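Local coordinates for protein probable M18 family aminopeptidase 1 (Thermotoga maritima, PDB 2GLF) that probably acts as a metal-dependent aminopeptidase of the M18 family, cleaving residues from the N-terminus of peptides, at residues T32-V37 / H135-K140; I148-G151 / E155-V158; R375-L380 / V385-A390; I415-A420 / V441-L446. One frame throughout, in Å; residues are numbered along the deposited sequence.

Contact 1. Residues T32-V37 / H135-K140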
loop_
_atom_site.group_PDB
_atom_site.type_symbol
_atom_site.label_atom_id
_atom_site.label_comp_id
_atom_site.label_asym_id
_atom_site.label_seq_id
_atom_site.Cartn_x
_atom_site.Cartn_y
_atom_site.Cartn_z
ATOM N N THR A 32 -21.092 -39.177 16.422
ATOM C CA THR A 32 -20.380 -39.545 15.207
ATOM C C THR A 32 -21.325 -40.320 14.307
ATOM O O THR A 32 -22.360 -40.797 14.772
ATOM C CB THR A 32 -19.162 -40.405 15.544
ATOM O OG1 THR A 32 -19.595 -41.677 16.039
ATOM C CG2 THR A 32 -18.328 -39.721 16.618
ATOM N N GLU A 33 -20.976 -40.452 13.027
ATOM C CA GLU A 33 -21.843 -41.160 12.091
ATOM C C GLU A 33 -21.953 -42.647 12.414
ATOM O O GLU A 33 -22.998 -43.253 12.204
ATOM C CB GLU A 33 -21.375 -40.958 10.638
ATOM C CG GLU A 33 -20.121 -41.710 10.245
ATOM C CD GLU A 33 -18.871 -41.136 10.874
ATOM O OE1 GLU A 33 -17.787 -41.743 10.709
ATOM O OE2 GLU A 33 -18.966 -40.074 11.528
ATOM N N ARG A 34 -20.882 -43.234 12.935
ATOM C CA ARG A 34 -20.919 -44.649 13.285
ATOM C C ARG A 34 -21.855 -44.832 14.475
ATOM O O ARG A 34 -22.522 -45.859 14.603
ATOM C CB ARG A 34 -19.519 -45.160 13.637
ATOM C CG ARG A 34 -18.486 -44.871 12.566
ATOM C CD ARG A 34 -17.086 -45.263 13.013
ATOM N NE ARG A 34 -16.832 -46.672 12.770
ATOM C CZ ARG A 34 -16.087 -47.130 11.772
ATOM N NH1 ARG A 34 -15.515 -46.285 10.928
ATOM N NH2 ARG A 34 -15.932 -48.436 11.613
HETATM N N MSE A 35 -21.910 -43.824 15.338
HETATM C CA MSE A 35 -22.762 -43.875 16.517
HETATM C C MSE A 35 -24.223 -43.650 16.162
HETATM O O MSE A 35 -25.112 -44.310 16.707
HETATM C CB MSE A 35 -22.320 -42.823 17.537
HETATM C CG MSE A 35 -21.530 -43.379 18.707
HETATM SE SE MSE A 35 -20.641 -41.998 19.740
HETATM C CE MSE A 35 -18.938 -42.124 18.859
ATOM N N THR A 36 -24.479 -42.714 15.256
ATOM C CA THR A 36 -25.853 -42.425 14.862
ATOM C C THR A 36 -26.443 -43.654 14.198
ATOM O O THR A 36 -27.571 -44.034 14.491
ATOM C CB THR A 36 -25.929 -41.235 13.892
ATOM O OG1 THR A 36 -25.095 -40.175 14.381
ATOM C CG2 THR A 36 -27.367 -40.725 13.792
ATOM N N VAL A 37 -25.680 -44.285 13.311
ATOM C CA VAL A 37 -26.169 -45.484 12.648
ATOM C C VAL A 37 -26.568 -46.515 13.700
ATOM O O VAL A 37 -27.683 -47.035 13.673
ATOM C CB VAL A 37 -25.107 -46.091 11.697
ATOM C CG1 VAL A 37 -25.472 -47.538 11.343
ATOM C CG2 VAL A 37 -25.028 -45.257 10.418
ATOM N N HIS A 135 -13.788 -40.373 20.092
ATOM C CA HIS A 135 -14.724 -41.420 19.679
ATOM C C HIS A 135 -14.276 -42.100 18.391
ATOM O O HIS A 135 -13.836 -41.439 17.453
ATOM C CB HIS A 135 -16.118 -40.833 19.461
ATOM C CG HIS A 135 -16.858 -40.538 20.728
ATOM N ND1 HIS A 135 -17.228 -41.522 21.617
ATOM C CD2 HIS A 135 -17.322 -39.374 21.240
ATOM C CE1 HIS A 135 -17.888 -40.980 22.625
ATOM N NE2 HIS A 135 -17.959 -39.677 22.421
ATOM N N GLY A 136 -14.388 -43.421 18.338
ATOM C CA GLY A 136 -13.984 -44.106 17.128
ATOM C C GLY A 136 -13.730 -45.591 17.279
ATOM O O GLY A 136 -14.356 -46.263 18.097
ATOM N N VAL A 137 -12.800 -46.100 16.478
ATOM C CA VAL A 137 -12.468 -47.513 16.501
ATOM C C VAL A 137 -11.054 -47.774 15.958
ATOM O O VAL A 137 -10.555 -47.026 15.120
ATOM C CB VAL A 137 -13.510 -48.307 15.682
ATOM C CG1 VAL A 137 -13.606 -47.746 14.277
ATOM C CG2 VAL A 137 -13.132 -49.771 15.646
ATOM N N LEU A 138 -10.416 -48.830 16.456
ATOM C CA LEU A 138 -9.070 -49.202 16.033
ATOM C C LEU A 138 -9.019 -50.721 15.857
ATOM O O LEU A 138 -9.635 -51.458 16.628
ATOM C CB LEU A 138 -8.033 -48.801 17.094
ATOM C CG LEU A 138 -7.976 -47.392 17.704
ATOM C CD1 LEU A 138 -6.990 -47.404 18.869
ATOM C CD2 LEU A 138 -7.569 -46.350 16.662
ATOM N N PHE A 139 -8.291 -51.192 14.848
ATOM C CA PHE A 139 -8.164 -52.626 14.623
ATOM C C PHE A 139 -6.727 -53.046 14.885
ATOM O O PHE A 139 -5.791 -52.393 14.421
ATOM C CB PHE A 139 -8.546 -52.988 13.188
ATOM C CG PHE A 139 -9.987 -52.740 12.866
ATOM C CD1 PHE A 139 -10.408 -51.495 12.427
ATOM C CD2 PHE A 139 -10.930 -53.746 13.032
ATOM C CE1 PHE A 139 -11.756 -51.253 12.159
ATOM C CE2 PHE A 139 -12.276 -53.516 12.768
ATOM C CZ PHE A 139 -12.691 -52.269 12.331
ATOM N N LYS A 140 -6.548 -54.126 15.641
ATOM C CA LYS A 140 -5.208 -54.623 15.941
ATOM C C LYS A 140 -4.696 -55.255 14.649
ATOM O O LYS A 140 -5.444 -55.373 13.673
ATOM C CB LYS A 140 -5.265 -55.678 17.055
ATOM C CG LYS A 140 -6.147 -55.292 18.233
ATOM C CD LYS A 140 -5.397 -54.496 19.284
ATOM C CE LYS A 140 -4.815 -55.424 20.345
ATOM N NZ LYS A 140 -5.869 -56.168 21.116
#
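M35, a selenomethionine, lies across the imidazole of H135, its SE 4.1 Å from the ring centroid and 16° off the ring normal, a Met-aromatic contact over one face. It illustrates how the first turn of a helix can seat on a strand: helix 33-45 comes up to strand 132-139 of the six-stranded antiparallel sheet. T32 is the N-cap, its OG1 accepting from M35 N at 3.2 Å with an N-H...O angle of 144°, a capping bond to the turn that carries the selenium. T32 CG2 reaches H135 CB at 3.8 Å, oblique to the ring. The imidazole is also gripped at its nitrogens, ND1 bonding to H149 ND1 and NE2 to E133. With an alanine at H135, M35 SE would probably lose the aromatic surface under it, and H149 and E133 are likely to be left without this polar mate. One residue before M35, R34 spans the other end of the contact. A bend at chi3 (85°) turns its flat guanidinium across V137, whose methyl CG1 sits over one face, 3.6 Å from CZ and offset toward the rim. That apolar contact leaves the charge to other partners: NH1 forms a salt bridge with E224 on the adjacent strand 223-229, NH2 with E371 of the second subunit, so the same arginine also ties this helix to the oligomer. Inside the helical turn T32 O is gripped twice, by T36 N at 2.9 Å and by T36 OG1 at 2.8 Å, the hydroxyl standing above the carbonyl plane.

Contact 2. Residues I148-G151 / E155-V158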
loop_
_atom_site.group_PDB
_atom_site.type_symbol
_atom_site.label_atom_id
_atom_site.label_comp_id
_atom_site.label_asym_id
_atom_site.label_seq_id
_atom_site.Cartn_x
_atom_site.Cartn_y
_atom_site.Cartn_z
ATOM N N ILE A 148 -13.599 -47.096 20.983
ATOM C CA ILE A 148 -13.058 -46.039 21.826
ATOM C C ILE A 148 -14.095 -44.962 22.140
ATOM O O ILE A 148 -14.700 -44.381 21.236
ATOM C CB ILE A 148 -11.830 -45.370 21.157
ATOM C CG1 ILE A 148 -10.693 -46.383 21.030
ATOM C CG2 ILE A 148 -11.347 -44.183 21.989
ATOM C CD1 ILE A 148 -10.212 -46.908 22.354
ATOM N N HIS A 149 -14.288 -44.709 23.432
ATOM C CA HIS A 149 -15.222 -43.694 23.906
ATOM C C HIS A 149 -14.683 -43.082 25.189
ATOM O O HIS A 149 -14.999 -43.533 26.284
ATOM C CB HIS A 149 -16.590 -44.312 24.157
ATOM C CG HIS A 149 -17.191 -44.937 22.941
ATOM N ND1 HIS A 149 -17.661 -44.196 21.878
ATOM C CD2 HIS A 149 -17.368 -46.235 22.603
ATOM C CE1 HIS A 149 -18.101 -45.011 20.937
ATOM N NE2 HIS A 149 -17.936 -46.253 21.352
ATOM N N ILE A 150 -13.854 -42.057 25.044
ATOM C CA ILE A 150 -13.268 -41.388 26.192
ATOM C C ILE A 150 -13.757 -39.949 26.251
ATOM O O ILE A 150 -13.693 -39.233 25.258
ATOM C CB ILE A 150 -11.751 -41.394 26.101
ATOM C CG1 ILE A 150 -11.273 -42.807 25.749
ATOM C CG2 ILE A 150 -11.158 -40.944 27.425
ATOM C CD1 ILE A 150 -9.781 -42.933 25.604
ATOM N N GLY A 151 -14.240 -39.538 27.423
ATOM C CA GLY A 151 -14.763 -38.194 27.614
ATOM C C GLY A 151 -16.272 -38.302 27.639
ATOM O O GLY A 151 -16.996 -37.361 27.980
ATOM N N GLU A 155 -16.897 -40.207 34.705
ATOM C CA GLU A 155 -15.750 -40.763 35.417
ATOM C C GLU A 155 -14.457 -40.565 34.634
ATOM O O GLU A 155 -13.426 -40.216 35.211
ATOM C CB GLU A 155 -15.933 -42.258 35.694
ATOM C CG GLU A 155 -16.076 -43.115 34.449
ATOM C CD GLU A 155 -17.523 -43.360 34.077
ATOM O OE1 GLU A 155 -18.341 -42.417 34.180
ATOM O OE2 GLU A 155 -17.840 -44.497 33.674
ATOM N N ASP A 156 -14.505 -40.795 33.323
ATOM C CA ASP A 156 -13.316 -40.631 32.494
ATOM C C ASP A 156 -13.024 -39.161 32.184
ATOM O O ASP A 156 -13.885 -38.302 32.354
ATOM C CB ASP A 156 -13.437 -41.465 31.203
ATOM C CG ASP A 156 -14.767 -41.292 30.503
ATOM O OD1 ASP A 156 -15.807 -41.343 31.184
ATOM O OD2 ASP A 156 -14.776 -41.126 29.268
ATOM N N PRO A 157 -11.795 -38.855 31.742
ATOM C CA PRO A 157 -11.408 -37.479 31.425
ATOM C C PRO A 157 -11.891 -36.965 30.073
ATOM O O PRO A 157 -12.605 -37.650 29.348
ATOM C CB PRO A 157 -9.886 -37.545 31.486
ATOM C CG PRO A 157 -9.618 -38.881 30.874
ATOM C CD PRO A 157 -10.646 -39.765 31.568
ATOM N N VAL A 158 -11.498 -35.737 29.759
ATOM C CA VAL A 158 -11.831 -35.124 28.485
ATOM C C VAL A 158 -10.509 -34.609 27.928
ATOM O O VAL A 158 -9.467 -34.749 28.570
ATOM C CB VAL A 158 -12.811 -33.936 28.646
ATOM C CG1 VAL A 158 -14.098 -34.408 29.294
ATOM C CG2 VAL A 158 -12.164 -32.830 29.453
#
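This is a polar closure of a short chain reversal, with a carboxylate and a proline packed against the end of strand 145-150, where that outer strand of the antiparallel sheet gives way to the loop leading toward strand 185-189. D156 makes the polar contact. Its CG lies between its own backbone N and carbonyl carbon (chi1 48°), and this swings OD2 across to the backbone of G151. The G151 N-H points at OD2 with an angle of 160°, a good direction, but the modelled 2.5 Å between G151 N and D156 OD2 is very short and doubtful as a length at this resolution. The loop side chain thus supplies an acceptor for an amide just past the strand end. K153, in the three residues between the segments, bonds through NZ to H149 O and forms a long, weak ion pair with the same OD2, which may ease the burial of the carboxylate. G151 has a positive phi of 104°, and a CB there would run into the carbonyl O of I150, which suits glycine. Beside the polar pair, I150 offers its CG2 branch, 4.1 Å from D156 OD2 and 4.3 Å from P157 CG, so one methyl touches both the carboxylate and the pyrrolidine ring. V158 CB points away, yet its CG1 approaches G151 CA at 4.2 Å. The third subunit lies against this loop: its R234 donates to D156 O, and its M238 packs on I150.

Contact 3. Residues R375-L380 / V385-A390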
loop_
_atom_site.group_PDB
_atom_site.type_symbol
_atom_site.label_atom_id
_atom_site.label_comp_id
_atom_site.label_asym_id
_atom_site.label_seq_id
_atom_site.Cartn_x
_atom_site.Cartn_y
_atom_site.Cartn_z
ATOM N N ARG A 375 -46.897 -28.986 -5.582
ATOM C CA ARG A 375 -47.354 -30.211 -4.947
ATOM C C ARG A 375 -47.031 -30.240 -3.455
ATOM O O ARG A 375 -47.842 -30.686 -2.645
ATOM C CB ARG A 375 -46.729 -31.418 -5.644
ATOM C CG ARG A 375 -47.210 -31.613 -7.076
ATOM C CD ARG A 375 -46.465 -32.748 -7.747
ATOM N NE ARG A 375 -46.590 -33.988 -6.988
ATOM C CZ ARG A 375 -45.830 -35.062 -7.179
ATOM N NH1 ARG A 375 -44.882 -35.046 -8.110
ATOM N NH2 ARG A 375 -46.019 -36.153 -6.439
ATOM N N VAL A 376 -45.848 -29.763 -3.090
ATOM C CA VAL A 376 -45.442 -29.744 -1.690
ATOM C C VAL A 376 -46.229 -28.692 -0.915
ATOM O O VAL A 376 -46.613 -28.907 0.230
ATOM C CB VAL A 376 -43.934 -29.442 -1.559
ATOM C CG1 VAL A 376 -43.543 -29.320 -0.087
ATOM C CG2 VAL A 376 -43.135 -30.538 -2.236
ATOM N N ARG A 377 -46.475 -27.553 -1.551
ATOM C CA ARG A 377 -47.200 -26.471 -0.904
ATOM C C ARG A 377 -48.627 -26.887 -0.587
ATOM O O ARG A 377 -49.192 -26.466 0.421
ATOM C CB ARG A 377 -47.206 -25.228 -1.801
ATOM C CG ARG A 377 -47.058 -23.925 -1.039
ATOM C CD ARG A 377 -48.305 -23.063 -1.084
ATOM N NE ARG A 377 -48.607 -22.637 -2.441
ATOM C CZ ARG A 377 -49.419 -21.629 -2.745
ATOM N NH1 ARG A 377 -50.015 -20.930 -1.782
ATOM N NH2 ARG A 377 -49.653 -21.330 -4.018
ATOM N N LYS A 378 -49.201 -27.724 -1.449
ATOM C CA LYS A 378 -50.575 -28.199 -1.278
ATOM C C LYS A 378 -50.687 -29.102 -0.054
ATOM O O LYS A 378 -51.505 -28.852 0.837
ATOM C CB LYS A 378 -51.031 -28.954 -2.528
ATOM C CG LYS A 378 -52.534 -29.144 -2.638
ATOM C CD LYS A 378 -52.905 -29.739 -3.992
ATOM C CE LYS A 378 -54.414 -29.775 -4.214
ATOM N NZ LYS A 378 -55.110 -30.721 -3.292
ATOM N N VAL A 379 -49.864 -30.146 -0.011
ATOM C CA VAL A 379 -49.875 -31.070 1.116
ATOM C C VAL A 379 -49.730 -30.314 2.441
ATOM O O VAL A 379 -50.549 -30.471 3.353
ATOM C CB VAL A 379 -48.726 -32.103 1.017
ATOM C CG1 VAL A 379 -48.673 -32.936 2.289
ATOM C CG2 VAL A 379 -48.925 -33.007 -0.190
ATOM N N LEU A 380 -48.688 -29.488 2.536
ATOM C CA LEU A 380 -48.426 -28.723 3.746
ATOM C C LEU A 380 -49.642 -27.948 4.211
ATOM O O LEU A 380 -50.181 -28.215 5.280
ATOM C CB LEU A 380 -47.260 -27.758 3.533
ATOM C CG LEU A 380 -45.873 -28.376 3.348
ATOM C CD1 LEU A 380 -44.854 -27.257 3.186
ATOM C CD2 LEU A 380 -45.516 -29.269 4.535
ATOM N N VAL A 385 -49.705 -27.639 8.163
ATOM C CA VAL A 385 -48.329 -27.579 8.635
ATOM C C VAL A 385 -47.787 -26.150 8.535
ATOM O O VAL A 385 -47.919 -25.491 7.503
ATOM C CB VAL A 385 -47.428 -28.509 7.808
ATOM C CG1 VAL A 385 -46.078 -28.652 8.474
ATOM C CG2 VAL A 385 -48.093 -29.851 7.639
ATOM N N ILE A 386 -47.186 -25.671 9.617
ATOM C CA ILE A 386 -46.615 -24.331 9.647
ATOM C C ILE A 386 -45.264 -24.347 8.925
ATOM O O ILE A 386 -44.361 -25.088 9.308
ATOM C CB ILE A 386 -46.408 -23.839 11.113
ATOM C CG1 ILE A 386 -47.742 -23.404 11.730
ATOM C CG2 ILE A 386 -45.452 -22.669 11.141
ATOM C CD1 ILE A 386 -48.758 -24.502 11.844
ATOM N N TRP A 387 -45.126 -23.542 7.878
ATOM C CA TRP A 387 -43.866 -23.494 7.141
ATOM C C TRP A 387 -43.513 -22.069 6.700
ATOM O O TRP A 387 -44.351 -21.162 6.724
ATOM C CB TRP A 387 -43.929 -24.424 5.921
ATOM C CG TRP A 387 -44.943 -24.008 4.897
ATOM C CD1 TRP A 387 -46.306 -24.102 4.997
ATOM C CD2 TRP A 387 -44.677 -23.347 3.655
ATOM N NE1 TRP A 387 -46.903 -23.532 3.896
ATOM C CE2 TRP A 387 -45.927 -23.061 3.058
ATOM C CE3 TRP A 387 -43.504 -22.964 2.989
ATOM C CZ2 TRP A 387 -46.036 -22.408 1.824
ATOM C CZ3 TRP A 387 -43.612 -22.315 1.762
ATOM C CH2 TRP A 387 -44.870 -22.044 1.194
ATOM N N GLN A 388 -42.262 -21.879 6.300
ATOM C CA GLN A 388 -41.780 -20.572 5.862
ATOM C C GLN A 388 -40.752 -20.769 4.752
ATOM O O GLN A 388 -40.126 -21.820 4.675
ATOM C CB GLN A 388 -41.146 -19.830 7.051
ATOM C CG GLN A 388 -39.993 -20.575 7.710
ATOM C CD GLN A 388 -39.423 -19.848 8.919
ATOM O OE1 GLN A 388 -39.312 -18.620 8.924
ATOM N NE2 GLN A 388 -39.038 -20.606 9.945
ATOM N N VAL A 389 -40.586 -19.771 3.888
ATOM C CA VAL A 389 -39.607 -19.881 2.805
ATOM C C VAL A 389 -38.251 -19.489 3.361
ATOM O O VAL A 389 -38.168 -18.652 4.253
ATOM C CB VAL A 389 -39.945 -18.954 1.593
ATOM C CG1 VAL A 389 -41.375 -18.464 1.690
ATOM C CG2 VAL A 389 -38.972 -17.793 1.514
ATOM N N ALA A 390 -37.191 -20.094 2.841
ATOM C CA ALA A 390 -35.854 -19.770 3.318
ATOM C C ALA A 390 -34.829 -19.724 2.195
ATOM O O ALA A 390 -34.867 -20.520 1.260
ATOM C CB ALA A 390 -35.416 -20.770 4.382
#
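Along helix 370-382 the first side chain to meet the following strand is R377. It lays CG against the six-membered part of W387, 3.4 Å from CZ2, coming in obliquely; bends at chi2 and chi3 then carry the guanidinium on. The aliphatic part does this touching; the guanidinium plane is turned 57° from the indole and is spent on the fourth subunit, where NH2 meets D219 and NH1 meets E218 in salt bridges. One helical turn further, L380 divides its two methyls between two partners. CD1 stands over the five-membered ring of W387, 3.9 Å from its centroid and 18° off the normal, a CH-pi contact. CD2 leans on V385, 3.9 Å from CB. The backbone of the same leucine closes the reversal: V385 N donates to L380 O at 3.0 Å. In W387 a chi1 of 65° sets CG between the backbone N and the carbonyl carbon, with V385 O in plane at the ring edge. N381 holds NE1 of the indole. The contact lies at the helix-to-strand connection of a beta-alpha-beta unit, in which helix 370-382 links strand 351-354 to the parallel strand 387-389 at the border of the nine-stranded sheet; W387 rests on L353 of the first strand, while V385 packs against A442 and S445 of helix 433-449.

Contact 4. Residues I415-A420 / V441-L446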
loop_
_atom_site.group_PDB
_atom_site.type_symbol
_atom_site.label_atom_id
_atom_site.label_comp_id
_atom_site.label_asym_id
_atom_site.label_seq_id
_atom_site.Cartn_x
_atom_site.Cartn_y
_atom_site.Cartn_z
ATOM N N ILE A 415 -36.586 -31.467 -3.239
ATOM C CA ILE A 415 -36.832 -30.172 -2.599
ATOM C C ILE A 415 -36.181 -30.150 -1.218
ATOM O O ILE A 415 -36.431 -31.027 -0.396
ATOM C CB ILE A 415 -38.356 -29.907 -2.422
ATOM C CG1 ILE A 415 -38.593 -28.542 -1.776
ATOM C CG2 ILE A 415 -38.977 -30.992 -1.558
ATOM C CD1 ILE A 415 -38.149 -27.384 -2.623
ATOM N N ASP A 416 -35.340 -29.151 -0.969
ATOM C CA ASP A 416 -34.674 -29.026 0.324
ATOM C C ASP A 416 -35.688 -28.563 1.365
ATOM O O ASP A 416 -36.483 -27.658 1.109
ATOM C CB ASP A 416 -33.526 -28.019 0.241
ATOM C CG ASP A 416 -32.495 -28.397 -0.803
ATOM O OD1 ASP A 416 -32.613 -27.943 -1.965
ATOM O OD2 ASP A 416 -31.571 -29.159 -0.460
HETATM N N MSE A 417 -35.657 -29.178 2.542
HETATM C CA MSE A 417 -36.595 -28.823 3.596
HETATM C C MSE A 417 -36.041 -29.214 4.961
HETATM O O MSE A 417 -35.447 -30.280 5.126
HETATM C CB MSE A 417 -37.922 -29.528 3.340
HETATM C CG MSE A 417 -39.097 -28.930 4.065
HETATM SE SE MSE A 417 -40.747 -29.584 3.310
HETATM C CE MSE A 417 -40.869 -28.372 1.811
ATOM N N GLY A 418 -36.235 -28.336 5.937
ATOM C CA GLY A 418 -35.739 -28.597 7.274
ATOM C C GLY A 418 -35.820 -27.366 8.157
ATOM O O GLY A 418 -36.281 -26.318 7.711
ATOM N N PRO A 419 -35.383 -27.462 9.421
ATOM C CA PRO A 419 -35.426 -26.320 10.340
ATOM C C PRO A 419 -34.257 -25.331 10.163
ATOM O O PRO A 419 -33.251 -25.643 9.511
ATOM C CB PRO A 419 -35.431 -26.998 11.708
ATOM C CG PRO A 419 -34.526 -28.159 11.488
ATOM C CD PRO A 419 -34.966 -28.688 10.126
ATOM N N ALA A 420 -34.405 -24.140 10.744
ATOM C CA ALA A 420 -33.382 -23.101 10.671
ATOM C C ALA A 420 -32.505 -23.140 11.917
ATOM O O ALA A 420 -33.012 -23.305 13.027
ATOM C CB ALA A 420 -34.039 -21.732 10.541
ATOM N N VAL A 441 -43.636 -33.096 11.790
ATOM C CA VAL A 441 -44.994 -33.078 11.281
ATOM C C VAL A 441 -44.967 -32.971 9.762
ATOM O O VAL A 441 -45.643 -33.730 9.068
ATOM C CB VAL A 441 -45.782 -31.895 11.853
ATOM C CG1 VAL A 441 -47.185 -31.879 11.272
ATOM C CG2 VAL A 441 -45.832 -31.993 13.366
ATOM N N ALA A 442 -44.177 -32.030 9.249
ATOM C CA ALA A 442 -44.056 -31.826 7.810
ATOM C C ALA A 442 -43.586 -33.101 7.107
ATOM O O ALA A 442 -44.193 -33.538 6.129
ATOM C CB ALA A 442 -43.091 -30.680 7.529
ATOM N N TYR A 443 -42.514 -33.701 7.614
ATOM C CA TYR A 443 -41.964 -34.926 7.033
ATOM C C TYR A 443 -42.946 -36.095 7.003
ATOM O O TYR A 443 -42.988 -36.854 6.037
ATOM C CB TYR A 443 -40.716 -35.360 7.802
ATOM C CG TYR A 443 -39.488 -34.526 7.524
ATOM C CD1 TYR A 443 -38.316 -34.733 8.247
ATOM C CD2 TYR A 443 -39.492 -33.532 6.541
ATOM C CE1 TYR A 443 -37.174 -33.972 8.001
ATOM C CE2 TYR A 443 -38.358 -32.767 6.288
ATOM C CZ TYR A 443 -37.201 -32.994 7.024
ATOM O OH TYR A 443 -36.068 -32.248 6.793
ATOM N N ARG A 444 -43.722 -36.243 8.073
ATOM C CA ARG A 444 -44.686 -37.331 8.185
ATOM C C ARG A 444 -45.843 -37.164 7.219
ATOM O O ARG A 444 -46.212 -38.099 6.508
ATOM C CB ARG A 444 -45.230 -37.409 9.610
ATOM C CG ARG A 444 -46.340 -38.419 9.787
ATOM C CD ARG A 444 -46.846 -38.458 11.219
ATOM N NE ARG A 444 -48.042 -39.286 11.339
ATOM C CZ ARG A 444 -48.632 -39.589 12.490
ATOM N NH1 ARG A 444 -48.137 -39.135 13.635
ATOM N NH2 ARG A 444 -49.718 -40.351 12.494
ATOM N N SER A 445 -46.417 -35.968 7.203
ATOM C CA SER A 445 -47.539 -35.695 6.325
ATOM C C SER A 445 -47.112 -35.604 4.861
ATOM O O SER A 445 -47.949 -35.653 3.966
ATOM C CB SER A 445 -48.247 -34.414 6.766
ATOM O OG SER A 445 -47.331 -33.348 6.906
ATOM N N LEU A 446 -45.815 -35.472 4.609
ATOM C CA LEU A 446 -45.341 -35.407 3.234
ATOM C C LEU A 446 -45.134 -36.813 2.692
ATOM O O LEU A 446 -45.300 -37.055 1.490
ATOM C CB LEU A 446 -44.035 -34.622 3.137
ATOM C CG LEU A 446 -44.169 -33.103 3.001
ATOM C CD1 LEU A 446 -42.790 -32.482 3.031
ATOM C CD2 LEU A 446 -44.887 -32.751 1.704
#
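At the edge of the Y443 ring, in its plane, lies the carbonyl O of M417, the one flat-group contact between strand 415-418 and helix 441-446; C253 and T256 of helix 248-263 also pack on the tyrosine. A helix laid on the nine-stranded mixed sheet of the metallopeptidase fold thus reaches the strand through Y443 and L446. The axes of strand 415-418 and helix 441-446 pass 9.8 Å apart at their closest, with their directions 137° apart. Y443 OH donates to M417 O at 2.7 Å, standing well above the carbonyl plane, and also approaches G418 CA at 3.7 Å. A phenylalanine in place of Y443 would probably leave this buried carbonyl without the hydroxyl donor. The strand itself is close to the metals: M417 is backbone-bonded to D326, a manganese ligand. On the helix side of the strand, selenomethionine M417 has CG anti to its backbone N (chi1 -161°), which carries the chain out toward the helix. A bend at chi3 follows, and the two side chains cross obliquely, M417 SE meeting the L446 methyl CD1 at 3.6 Å.

Overall arrangement
The four contacts fall into two pairs, on opposite sides of the chain's centre. Contacts 1 and 2 belong to the antiparallel sheet and touch through neighbouring strands; contacts 3 and 4 belong to the mixed sheet, their centres about 8 Å apart, helices 370-382 and 433-449 meeting between them. All are buried, yet only contact 4 has no other chain against its segments, and it is apolar but for one hydroxyl bond. Contacts 1 to 3 border other subunits of the dodecamer: in contacts 1 and 3 an arginine reaches acids of another subunit, in contact 1 while also pairing within the chain, whereas contact 2 is dominated by a carboxylate and backbone.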